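Exported protein (Bacteroides fragilis, PDB 4I17) is of unknown function but belongs to the TPR repeat proteins, and so probably serves as a helical scaffold for binding other proteins. Local coordinates at residues A[10-15]-A[29-33]; A[23-27]-A[51-57]; A[45-50]-A[64-68]; A[79-83]-A[98-102]. One frame throughout, in Å; residues are numbered along the deposited sequence. Where two conformers were deposited one is given.

Interaction 1: A[10-15]-A[29-33]; sequences LKNEGN and KYSEY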
loop_
_atom_site.group_PDB
_atom_site.type_symbol
_atom_site.label_atom_id
_atom_site.label_comp_id
_atom_site.label_asym_id
_atom_site.label_seq_id
_atom_site.Cartn_x
_atom_site.Cartn_y
_atom_site.Cartn_z
ATOM N N LEU A 10 0.265 15.381 -35.466
ATOM C CA LEU A 10 -0.024 14.125 -34.726
ATOM C C LEU A 10 -0.534 14.419 -33.340
ATOM O O LEU A 10 -1.495 13.788 -32.905
ATOM C CB LEU A 10 1.197 13.221 -34.634
ATOM C CG LEU A 10 1.693 12.627 -35.943
ATOM C CD1 LEU A 10 3.095 12.087 -35.767
ATOM C CD2 LEU A 10 0.763 11.515 -36.446
ATOM N N LYS A 11 0.078 15.381 -32.637
ATOM C CA LYS A 11 -0.407 15.718 -31.291
ATOM C C LYS A 11 -1.852 16.278 -31.351
ATOM O O LYS A 11 -2.672 15.924 -30.508
ATOM C CB LYS A 11 0.532 16.722 -30.633
ATOM C CG LYS A 11 0.106 17.127 -29.218
ATOM C CD LYS A 11 0.990 18.222 -28.722
ATOM C CE LYS A 11 0.591 18.696 -27.351
ATOM N NZ LYS A 11 1.274 19.979 -27.005
ATOM N N ASN A 12 -2.161 17.127 -32.343
ATOM C CA ASN A 12 -3.513 17.696 -32.492
ATOM C C ASN A 12 -4.520 16.593 -32.795
ATOM O O ASN A 12 -5.634 16.627 -32.245
ATOM C CB ASN A 12 -3.563 18.785 -33.592
ATOM C CG ASN A 12 -2.873 20.059 -33.186
ATOM O OD1 ASN A 12 -2.771 20.391 -32.006
ATOM N ND2 ASN A 12 -2.404 20.824 -34.162
ATOM N N GLU A 13 -4.142 15.623 -33.661
ATOM C CA GLU A 13 -4.989 14.456 -33.989
ATOM C C GLU A 13 -5.227 13.607 -32.728
ATOM O O GLU A 13 -6.339 13.123 -32.539
ATOM C CB GLU A 13 -4.370 13.588 -35.099
ATOM C CG GLU A 13 -4.461 14.264 -36.460
ATOM C CD GLU A 13 -3.710 13.659 -37.633
ATOM O OE1 GLU A 13 -2.925 12.703 -37.433
ATOM O OE2 GLU A 13 -3.888 14.175 -38.761
ATOM N N GLY A 14 -4.182 13.403 -31.910
ATOM C CA GLY A 14 -4.317 12.661 -30.647
ATOM C C GLY A 14 -5.245 13.382 -29.679
ATOM O O GLY A 14 -6.094 12.749 -29.047
ATOM N N ASN A 15 -5.111 14.729 -29.576
ATOM C CA ASN A 15 -6.007 15.548 -28.738
ATOM C C ASN A 15 -7.448 15.405 -29.202
ATOM O O ASN A 15 -8.349 15.269 -28.363
ATOM C CB ASN A 15 -5.608 17.016 -28.759
ATOM C CG ASN A 15 -4.289 17.330 -28.084
ATOM O OD1 ASN A 15 -3.779 16.575 -27.262
ATOM N ND2 ASN A 15 -3.738 18.488 -28.415
ATOM N N LYS A 29 -1.585 8.151 -32.057
ATOM C CA LYS A 29 -1.100 9.477 -32.458
ATOM C C LYS A 29 -0.079 10.034 -31.468
ATOM O O LYS A 29 0.964 10.534 -31.889
ATOM C CB LYS A 29 -2.272 10.450 -32.597
ATOM C CG LYS A 29 -3.288 10.039 -33.657
ATOM C CD LYS A 29 -2.704 10.114 -35.051
ATOM C CE LYS A 29 -3.698 9.595 -36.080
ATOM N NZ LYS A 29 -3.137 9.686 -37.458
ATOM N N TYR A 30 -0.356 9.917 -30.157
ATOM C CA TYR A 30 0.574 10.431 -29.156
ATOM C C TYR A 30 1.865 9.636 -29.158
ATOM O O TYR A 30 2.924 10.226 -28.970
ATOM C CB TYR A 30 -0.031 10.368 -27.750
ATOM C CG TYR A 30 -1.157 11.329 -27.439
ATOM C CD1 TYR A 30 -1.231 12.576 -28.050
ATOM C CD2 TYR A 30 -2.112 11.016 -26.475
ATOM C CE1 TYR A 30 -2.208 13.501 -27.686
ATOM C CE2 TYR A 30 -3.105 11.925 -26.120
ATOM C CZ TYR A 30 -3.166 13.149 -26.745
ATOM O OH TYR A 30 -4.127 14.036 -26.362
ATOM N N SER A 31 1.787 8.292 -29.249
ATOM C CA SER A 31 3.030 7.501 -29.201
ATOM C C SER A 31 3.941 7.850 -30.384
ATOM O O SER A 31 5.142 7.994 -30.189
ATOM C CB SER A 31 2.757 6.003 -29.163
ATOM O OG SER A 31 1.993 5.618 -30.288
ATOM N N GLU A 32 3.359 8.078 -31.565
ATOM C CA GLU A 32 4.133 8.464 -32.750
ATOM C C GLU A 32 4.705 9.865 -32.567
ATOM O O GLU A 32 5.870 10.082 -32.855
ATOM C CB GLU A 32 3.265 8.388 -34.020
ATOM C CG GLU A 32 4.069 8.533 -35.311
ATOM C CD GLU A 32 5.187 7.533 -35.582
ATOM O OE1 GLU A 32 5.088 6.369 -35.126
ATOM O OE2 GLU A 32 6.148 7.908 -36.292
ATOM N N TYR A 33 3.908 10.797 -32.039
ATOM C CA TYR A 33 4.377 12.167 -31.783
ATOM C C TYR A 33 5.563 12.162 -30.825
ATOM O O TYR A 33 6.573 12.814 -31.104
ATOM C CB TYR A 33 3.210 12.978 -31.212
ATOM C CG TYR A 33 3.627 14.220 -30.464
ATOM C CD1 TYR A 33 4.027 15.364 -31.143
ATOM C CD2 TYR A 33 3.527 14.284 -29.075
ATOM C CE1 TYR A 33 4.381 16.527 -30.456
ATOM C CE2 TYR A 33 3.877 15.438 -28.379
ATOM C CZ TYR A 33 4.289 16.559 -29.075
ATOM O OH TYR A 33 4.605 17.694 -28.383
#
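In the antiparallel helix hairpin at the N-terminal end of this TPR protein, E13, G14 and N15 of helix 7-19 meet K29 and Y30 of helix 23-36, while K11 meets Y33. The axes of 10-15 and 29-33 run at 158° and approach to 8.1 Å. The lack of a side chain on G14 makes room for the Y30 ring, and G14 CA lies off-centre over that ring, 4.2 Å from the centroid. Y30 OH donates to N15 OD1 over 2.7 Å. This bond lies in the amide carbonyl plane, on a lone pair, with ring and amide planes 66° apart. K11 treats Y33 differently. Its CG is anti to the backbone N, and the extended chain runs alongside the tyrosine in the same direction; K11 CB sits over the ring face, 3.8 Å from the centroid of Y33. Y33 OH is hydrogen-bonded to D41, which also forms a weak, long ion pair with K11 NZ. K29 bends at chi2 (-67°), bringing NZ to E13 OE1 at 3.0 Å, a salt bridge in which NZ meets the oxygen from above the carboxylate plane. L10 CD1 packs against E32 CG at 3.7 Å. Aliphatic and aromatic carbon thus fills the middle, while the neutral bond anchors the hydroxyl end of the buried Y30 and the ion pair adds a charged tie at a partly exposed margin.

Interaction 2: A[23-27]-A[51-57]; sequences YAVAF and CADNIKK. With SO4 (sulfate ion), chain C.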
loop_
_atom_site.group_PDB
_atom_site.type_symbol
_atom_site.label_atom_id
_atom_site.label_comp_id
_atom_site.label_asym_id
_atom_site.label_seq_id
_atom_site.Cartn_x
_atom_site.Cartn_y
_atom_site.Cartn_z
ATOM N N TYR A 23 -9.536 6.335 -27.121
ATOM C CA TYR A 23 -8.221 6.125 -26.509
ATOM C C TYR A 23 -7.257 5.376 -27.413
ATOM O O TYR A 23 -6.061 5.662 -27.342
ATOM C CB TYR A 23 -8.345 5.375 -25.188
ATOM C CG TYR A 23 -9.293 6.023 -24.198
ATOM C CD1 TYR A 23 -9.060 7.317 -23.717
ATOM C CD2 TYR A 23 -10.373 5.318 -23.678
ATOM C CE1 TYR A 23 -9.903 7.895 -22.758
ATOM C CE2 TYR A 23 -11.199 5.871 -22.704
ATOM C CZ TYR A 23 -10.965 7.158 -22.245
ATOM O OH TYR A 23 -11.796 7.665 -21.267
ATOM N N ALA A 24 -7.749 4.441 -28.287
ATOM C CA ALA A 24 -6.825 3.690 -29.168
ATOM C C ALA A 24 -6.175 4.616 -30.190
ATOM O O ALA A 24 -4.970 4.509 -30.447
ATOM C CB ALA A 24 -7.561 2.591 -29.902
ATOM N N VAL A 25 -6.962 5.505 -30.799
ATOM C CA VAL A 25 -6.395 6.463 -31.753
ATOM C C VAL A 25 -5.489 7.453 -31.010
ATOM O O VAL A 25 -4.430 7.808 -31.534
ATOM C CB VAL A 25 -7.472 7.215 -32.573
ATOM C CG1 VAL A 25 -6.828 8.334 -33.415
ATOM C CG2 VAL A 25 -8.204 6.229 -33.472
ATOM N N ALA A 26 -5.912 7.937 -29.836
ATOM C CA ALA A 26 -5.083 8.911 -29.102
ATOM C C ALA A 26 -3.748 8.277 -28.777
ATOM O O ALA A 26 -2.708 8.889 -28.969
ATOM C CB ALA A 26 -5.793 9.366 -27.835
ATOM N N PHE A 27 -3.763 7.005 -28.363
ATOM C CA PHE A 27 -2.499 6.321 -28.052
ATOM C C PHE A 27 -1.631 6.252 -29.324
ATOM O O PHE A 27 -0.459 6.572 -29.238
ATOM C CB PHE A 27 -2.742 4.917 -27.460
ATOM C CG PHE A 27 -1.465 4.125 -27.357
ATOM C CD1 PHE A 27 -0.571 4.351 -26.314
ATOM C CD2 PHE A 27 -1.117 3.210 -28.339
ATOM C CE1 PHE A 27 0.645 3.667 -26.256
ATOM C CE2 PHE A 27 0.105 2.534 -28.282
ATOM C CZ PHE A 27 0.972 2.774 -27.241
ATOM N N CYS A 51 -4.077 6.595 -21.831
ATOM C CA CYS A 51 -4.679 5.969 -23.027
ATOM C C CYS A 51 -4.204 4.522 -23.163
ATOM O O CYS A 51 -5.020 3.636 -23.442
ATOM C CB CYS A 51 -4.354 6.782 -24.276
ATOM S SG CYS A 51 -5.236 8.354 -24.349
ATOM N N ALA A 52 -2.890 4.288 -23.025
ATOM C CA ALA A 52 -2.313 2.918 -23.121
ATOM C C ALA A 52 -2.930 1.985 -22.093
ATOM O O ALA A 52 -3.267 0.835 -22.402
ATOM C CB ALA A 52 -0.800 2.964 -22.926
ATOM N N ASP A 53 -3.118 2.477 -20.861
ATOM C CA ASP A 53 -3.682 1.636 -19.817
ATOM C C ASP A 53 -5.135 1.342 -20.162
ATOM O O ASP A 53 -5.558 0.196 -19.994
ATOM C CB ASP A 53 -3.556 2.314 -18.457
ATOM C CG ASP A 53 -4.058 1.426 -17.342
ATOM O OD1 ASP A 53 -3.330 0.472 -16.968
ATOM O OD2 ASP A 53 -5.201 1.630 -16.901
ATOM N N ASN A 54 -5.865 2.353 -20.738
ATOM C CA ASN A 54 -7.291 2.195 -21.085
ATOM C C ASN A 54 -7.485 1.168 -22.194
ATOM O O ASN A 54 -8.528 0.533 -22.250
ATOM C CB ASN A 54 -7.932 3.520 -21.497
ATOM C CG ASN A 54 -7.996 4.594 -20.431
ATOM O OD1 ASN A 54 -7.728 4.384 -19.252
ATOM N ND2 ASN A 54 -8.306 5.805 -20.840
ATOM N N ILE A 55 -6.485 0.974 -23.058
ATOM C CA ILE A 55 -6.641 0.011 -24.151
ATOM C C ILE A 55 -5.851 -1.279 -23.863
ATOM O O ILE A 55 -5.685 -2.129 -24.739
ATOM C CB ILE A 55 -6.297 0.631 -25.520
ATOM C CG1 ILE A 55 -4.798 1.046 -25.586
ATOM C CG2 ILE A 55 -7.257 1.804 -25.840
ATOM C CD1 ILE A 55 -4.348 1.674 -26.916
ATOM N N LYS A 56 -5.441 -1.447 -22.605
ATOM C CA LYS A 56 -4.783 -2.639 -22.074
ATOM C C LYS A 56 -3.349 -2.867 -22.576
ATOM O O LYS A 56 -2.872 -3.998 -22.554
ATOM C CB LYS A 56 -5.643 -3.904 -22.301
ATOM C CG LYS A 56 -7.033 -3.755 -21.690
ATOM C CD LYS A 56 -7.879 -5.001 -21.865
ATOM C CE LYS A 56 -9.274 -4.770 -21.354
ATOM N NZ LYS A 56 -9.320 -4.759 -19.869
ATOM N N LYS A 57 -2.653 -1.801 -22.972
ATOM C CA LYS A 57 -1.238 -1.876 -23.352
ATOM C C LYS A 57 -0.487 -1.476 -22.078
ATOM O O LYS A 57 0.026 -0.352 -21.957
ATOM C CB LYS A 57 -0.942 -0.969 -24.569
ATOM C CG LYS A 57 -1.768 -1.320 -25.819
ATOM C CD LYS A 57 -1.278 -0.507 -27.034
ATOM C CE LYS A 57 -2.052 -0.774 -28.313
ATOM N NZ LYS A 57 -1.940 -2.179 -28.768
HETATM S S SO4 C . -11.195 2.955 -27.571
HETATM O O1 SO4 C . -10.254 3.397 -28.518
HETATM O O2 SO4 C . -11.302 3.888 -26.457
HETATM O O3 SO4 C . -12.519 2.856 -28.189
HETATM O O4 SO4 C . -10.806 1.625 -27.092
#
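The Schellman motif that ends helix 42-54 packs against the first turn of helix 23-36, setting N54 and I55 on Y23, A24 and F27. K56 has positive phi, and the motif is closed by K57 N to A52 O at 2.8 Å and K56 N to D53 O at 3.1 Å. N54 ND2 lies 3.1 Å above the Y23 ring plane, over its centre, with amide and ring planes inclined at 68°. With chi1 of I55 at 64°, CG1 stands between the backbone N and the carbonyl carbon, placing I55 CD1 3.7 Å from F27 CB, while CG2 turns to A24. C51 SG rests on A26 CB at 3.7 Å, and F27 CD1 lies 3.7 Å from A52 CB. Beside the exposed A24 a sulfate, probably from the crystallisation liquor, accepts a hydrogen bond from A24 N at O1 (2.7 Å) and from Y23 N at O2 (3.1 Å), as expected at a helix N-terminus, where N-H groups lack a preceding turn's carbonyl. L18 of helix 7-19 touches both Y23 and C51, whereas F27 reaches Y64 and A52 reaches A61 on helix 58-70.

Interaction 3: A[45-50]-A[64-68]; sequences AYNCGV and YFDIA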
loop_
_atom_site.group_PDB
_atom_site.type_symbol
_atom_site.label_atom_id
_atom_site.label_comp_id
_atom_site.label_asym_id
_atom_site.label_seq_id
_atom_site.Cartn_x
_atom_site.Cartn_y
_atom_site.Cartn_z
ATOM N N ALA A 45 2.999 12.765 -22.665
ATOM C CA ALA A 45 3.417 11.439 -22.166
ATOM C C ALA A 45 2.452 10.901 -21.092
ATOM O O ALA A 45 2.098 9.725 -21.144
ATOM C CB ALA A 45 4.821 11.500 -21.606
ATOM N N TYR A 46 2.022 11.753 -20.141
ATOM C CA TYR A 46 1.086 11.349 -19.111
ATOM C C TYR A 46 -0.243 10.910 -19.792
ATOM O O TYR A 46 -0.764 9.835 -19.497
ATOM C CB TYR A 46 0.872 12.482 -18.070
ATOM C CG TYR A 46 -0.193 12.085 -17.065
ATOM C CD1 TYR A 46 0.112 11.244 -15.996
ATOM C CD2 TYR A 46 -1.529 12.418 -17.271
ATOM C CE1 TYR A 46 -0.879 10.764 -15.148
ATOM C CE2 TYR A 46 -2.529 11.947 -16.427
ATOM C CZ TYR A 46 -2.198 11.108 -15.374
ATOM O OH TYR A 46 -3.162 10.631 -14.527
ATOM N N ASN A 47 -0.774 11.740 -20.716
ATOM C CA ASN A 47 -2.031 11.391 -21.390
ATOM C C ASN A 47 -1.892 10.085 -22.149
ATOM O O ASN A 47 -2.820 9.283 -22.157
ATOM C CB ASN A 47 -2.433 12.505 -22.365
ATOM C CG ASN A 47 -3.009 13.703 -21.662
ATOM O OD1 ASN A 47 -3.507 13.628 -20.526
ATOM N ND2 ASN A 47 -2.997 14.823 -22.340
ATOM N N CYS A 48 -0.723 9.875 -22.784
ATOM C CA CYS A 48 -0.441 8.666 -23.575
ATOM C C CYS A 48 -0.444 7.438 -22.662
ATOM O O CYS A 48 -1.032 6.418 -23.026
ATOM C CB CYS A 48 0.880 8.812 -24.324
ATOM S SG CYS A 48 1.142 7.564 -25.617
ATOM N N GLY A 49 0.135 7.564 -21.458
ATOM C CA GLY A 49 0.141 6.472 -20.464
ATOM C C GLY A 49 -1.259 6.063 -20.055
ATOM O O GLY A 49 -1.565 4.861 -19.988
ATOM N N VAL A 50 -2.136 7.063 -19.794
ATOM C CA VAL A 50 -3.548 6.787 -19.430
ATOM C C VAL A 50 -4.242 6.071 -20.608
ATOM O O VAL A 50 -4.951 5.084 -20.393
ATOM C CB VAL A 50 -4.317 8.064 -19.041
ATOM C CG1 VAL A 50 -5.789 7.735 -18.711
ATOM C CG2 VAL A 50 -3.629 8.777 -17.863
ATOM N N TYR A 64 5.341 5.216 -20.674
ATOM C CA TYR A 64 4.950 6.616 -20.810
ATOM C C TYR A 64 4.853 7.309 -19.451
ATOM O O TYR A 64 5.331 8.436 -19.330
ATOM C CB TYR A 64 3.654 6.778 -21.622
ATOM C CG TYR A 64 3.947 6.454 -23.066
ATOM C CD1 TYR A 64 4.760 7.285 -23.833
ATOM C CD2 TYR A 64 3.521 5.256 -23.630
ATOM C CE1 TYR A 64 5.131 6.932 -25.135
ATOM C CE2 TYR A 64 3.872 4.903 -24.934
ATOM C CZ TYR A 64 4.680 5.738 -25.677
ATOM O OH TYR A 64 5.028 5.362 -26.946
ATOM N N PHE A 65 4.294 6.651 -18.423
ATOM C CA PHE A 65 4.288 7.317 -17.101
ATOM C C PHE A 65 5.738 7.570 -16.625
ATOM O O PHE A 65 5.990 8.578 -15.977
ATOM C CB PHE A 65 3.511 6.490 -16.087
ATOM C CG PHE A 65 2.024 6.443 -16.363
ATOM C CD1 PHE A 65 1.267 7.617 -16.413
ATOM C CD2 PHE A 65 1.365 5.221 -16.528
ATOM C CE1 PHE A 65 -0.113 7.568 -16.596
ATOM C CE2 PHE A 65 -0.017 5.175 -16.708
ATOM C CZ PHE A 65 -0.751 6.350 -16.720
ATOM N N ASP A 66 6.688 6.694 -16.999
ATOM C CA ASP A 66 8.102 6.864 -16.633
ATOM C C ASP A 66 8.684 8.157 -17.240
ATOM O O ASP A 66 9.525 8.795 -16.614
ATOM C CB ASP A 66 8.924 5.658 -17.121
ATOM C CG ASP A 66 9.292 4.627 -16.068
ATOM O OD1 ASP A 66 9.544 5.025 -14.903
ATOM O OD2 ASP A 66 9.441 3.435 -16.434
ATOM N N ILE A 67 8.246 8.526 -18.454
ATOM C CA ILE A 67 8.681 9.750 -19.151
ATOM C C ILE A 67 8.232 10.924 -18.312
ATOM O O ILE A 67 9.036 11.805 -18.008
ATOM C CB ILE A 67 8.178 9.847 -20.622
ATOM C CG1 ILE A 67 8.782 8.710 -21.498
ATOM C CG2 ILE A 67 8.505 11.236 -21.232
ATOM C CD1 ILE A 67 8.161 8.593 -22.927
ATOM N N ALA A 68 6.963 10.930 -17.897
ATOM C CA ALA A 68 6.440 11.999 -17.040
ATOM C C ALA A 68 7.219 12.054 -15.730
ATOM O O ALA A 68 7.592 13.144 -15.285
ATOM C CB ALA A 68 4.950 11.784 -16.769
#
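C48 SG stands almost exactly over the centre of the Y64 ring, 3.7 Å from its centroid and 5° off the normal, a sulfur-aromatic contact. The thiol is put there by a chi1 of -167°, which sets SG anti to the backbone N. The next residue, F65, lies against backbone. G49 CA is over its face, 3.9 Å from the F65 centroid, and F65 CZ comes within 3.4 Å of G49 C. Y46 approaches the same ring from its edge: Y46 CD1 lies in the F65 plane, and the nearest carbons, Y46 CE1 and F65 CE1, are 3.6 Å apart. The two rings are oblique to each other. V50 CG2 adds a methyl at 3.9 Å from F65 CE1. At the other end, A45 CB meets I67 CG2 at 3.7 Å, while A45 O faces Y64 CB.

Around these groups lie two further helices, 23-36 and 75-88, each touching both members of the pair. F27 and Y30 of helix 23-36 touch C48, while S31 and L34 of that helix touch Y64. From helix 75-88, K82 packs on F65, A78 on A68, and N77 on Y46. The side-chain contacts between the two segments are apolar, and backbone atoms such as A45 O and V50 N also line the interface without hydrogen-bonding across it. At G49, where the backbones come closest, a CB would clash with F65 CE1. With axes 7.6 Å apart at 155°, the arrangement is consistent with the antiparallel helix packing of TPR proteins.

Interaction 4: A[79-83]-A[98-102]; sequences YIGKS and TLTEG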
loop_
_atom_site.group_PDB
_atom_site.type_symbol
_atom_site.label_atom_id
_atom_site.label_comp_id
_atom_site.label_asym_id
_atom_site.label_seq_id
_atom_site.Cartn_x
_atom_site.Cartn_y
_atom_site.Cartn_z
ATOM N N TYR A 79 3.190 8.379 -10.786
ATOM C CA TYR A 79 3.518 7.165 -10.005
ATOM C C TYR A 79 2.290 6.280 -9.816
ATOM O O TYR A 79 2.424 5.068 -9.878
ATOM C CB TYR A 79 4.083 7.507 -8.621
ATOM C CG TYR A 79 5.563 7.813 -8.661
ATOM C CD1 TYR A 79 6.503 6.799 -8.846
ATOM C CD2 TYR A 79 6.025 9.116 -8.540
ATOM C CE1 TYR A 79 7.869 7.079 -8.894
ATOM C CE2 TYR A 79 7.392 9.406 -8.557
ATOM C CZ TYR A 79 8.307 8.383 -8.740
ATOM O OH TYR A 79 9.646 8.667 -8.761
ATOM N N ILE A 80 1.102 6.878 -9.574
ATOM C CA ILE A 80 -0.143 6.121 -9.374
ATOM C C ILE A 80 -0.477 5.395 -10.662
ATOM O O ILE A 80 -0.808 4.209 -10.630
ATOM C CB ILE A 80 -1.300 7.025 -8.881
ATOM C CG1 ILE A 80 -1.047 7.490 -7.439
ATOM C CG2 ILE A 80 -2.687 6.326 -9.017
ATOM C CD1 ILE A 80 -1.862 8.742 -7.048
ATOM N N GLY A 81 -0.325 6.099 -11.788
ATOM C CA GLY A 81 -0.559 5.522 -13.105
ATOM C C GLY A 81 0.357 4.350 -13.397
ATOM O O GLY A 81 -0.096 3.324 -13.894
ATOM N N LYS A 82 1.648 4.506 -13.120
ATOM C CA LYS A 82 2.624 3.448 -13.339
ATOM C C LYS A 82 2.293 2.251 -12.445
ATOM O O LYS A 82 2.304 1.116 -12.932
ATOM C CB LYS A 82 4.044 3.951 -13.058
ATOM C CG LYS A 82 5.092 2.961 -13.515
ATOM C CD LYS A 82 6.482 3.530 -13.341
ATOM C CE LYS A 82 7.511 2.496 -13.685
ATOM N NZ LYS A 82 8.856 2.931 -13.239
ATOM N N SER A 83 1.976 2.505 -11.152
ATOM C CA SER A 83 1.617 1.423 -10.222
ATOM C C SER A 83 0.378 0.687 -10.730
ATOM O O SER A 83 0.358 -0.544 -10.732
ATOM C CB SER A 83 1.377 1.967 -8.813
ATOM O OG SER A 83 0.099 2.567 -8.669
ATOM N N THR A 98 6.738 0.532 -6.946
ATOM C CA THR A 98 6.445 1.827 -7.580
ATOM C C THR A 98 5.808 2.752 -6.583
ATOM O O THR A 98 6.219 3.910 -6.489
ATOM C CB THR A 98 5.558 1.663 -8.832
ATOM O OG1 THR A 98 6.196 0.743 -9.710
ATOM C CG2 THR A 98 5.385 2.980 -9.582
ATOM N N LEU A 99 4.815 2.265 -5.821
ATOM C CA LEU A 99 4.224 3.136 -4.799
ATOM C C LEU A 99 5.272 3.578 -3.781
ATOM O O LEU A 99 5.195 4.707 -3.302
ATOM C CB LEU A 99 3.059 2.445 -4.080
ATOM C CG LEU A 99 1.796 2.202 -4.937
ATOM C CD1 LEU A 99 0.793 1.363 -4.151
ATOM C CD2 LEU A 99 1.131 3.533 -5.334
ATOM N N THR A 100 6.243 2.689 -3.441
ATOM C CA THR A 100 7.299 2.992 -2.461
ATOM C C THR A 100 8.166 4.123 -3.014
ATOM O O THR A 100 8.492 5.059 -2.288
ATOM C CB THR A 100 8.092 1.730 -2.096
ATOM O OG1 THR A 100 7.178 0.730 -1.621
ATOM C CG2 THR A 100 9.154 1.997 -1.007
ATOM N N GLU A 101 8.533 4.042 -4.304
ATOM C CA GLU A 101 9.292 5.095 -4.979
ATOM C C GLU A 101 8.484 6.399 -4.974
ATOM O O GLU A 101 9.030 7.444 -4.676
ATOM C CB GLU A 101 9.630 4.680 -6.424
ATOM C CG GLU A 101 10.759 3.662 -6.515
ATOM C CD GLU A 101 12.042 4.052 -5.797
ATOM O OE1 GLU A 101 12.573 5.153 -6.073
ATOM O OE2 GLU A 101 12.494 3.270 -4.928
ATOM N N GLY A 102 7.177 6.302 -5.202
ATOM C CA GLY A 102 6.292 7.463 -5.199
ATOM C C GLY A 102 6.178 8.149 -3.853
ATOM O O GLY A 102 6.229 9.374 -3.808
#
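The Y79 ring presents one face to the backbone of G102, whose CA sits over its centre, 3.6 Å from the centroid and 14° off the normal. E101 C lies over that face too, while E101 CB approaches the ring atom Y79 CE1 at 3.9 Å before the rest of the glutamate leads away. A glycine at this point lets the ring lie directly on the helix. The contact joins helices 75-88 and 92-105, an antiparallel pair in the helical array of this TPR protein; the axes of the short segments 79-83 and 98-102 run at 171° and are 9.0 Å apart.

Beyond the ring, the junction is carried by T98, S83, L99 and the aliphatic part of K82. L99 leaves its helix pointing away, yet its branch returns to S83, with L99 CD2 at 3.6 Å from S83 OG. In one of the two S83 conformers, the hydroxyl donates to I80 O at 2.7 Å; its hydrogen is used within its own helix, and the contact with L99 CD2 is van der Waals. K82 runs extended and crosses T98 at about a right angle; its NZ belongs to a salt bridge with D66 of helix 58-70. I69 of that helix touches both Y79 and K82, and L115 of helix 110-129 packs on L99. T98 sorts its two branches by polarity. OG1 lies beside the backbone N (chi1 -55°) and is bonded to E94 O, which leaves CG2 to face helix 75-88: this methyl sits 3.6 Å from Y79 O, 3.8 Å from S83 N and 3.9 Å from K82 CB.

In the fold
All four interactions join helices adjacent in sequence. Interaction 2 differs in packing the start of helix 23-36 on the C-terminal end of helix 42-54 and its turn, and so bridges the pairs of interactions 1 and 3. All are partly buried, but polarity differs: interaction 1, about 34 Å from the chain's centre, has both a salt bridge and a hydrogen bond across it, while interactions 3 and 4, at 22 and 10 Å, pack without either. Interaction 2 includes one exposed residue, A24, and carries a sulfate. C48 links the first three, its SG lying 3.7 Å from Y30 CB and from F27 CD1. Interactions 3 and 4 are tied by a salt bridge, D66 OD1 to K82 NZ at 2.8 Å.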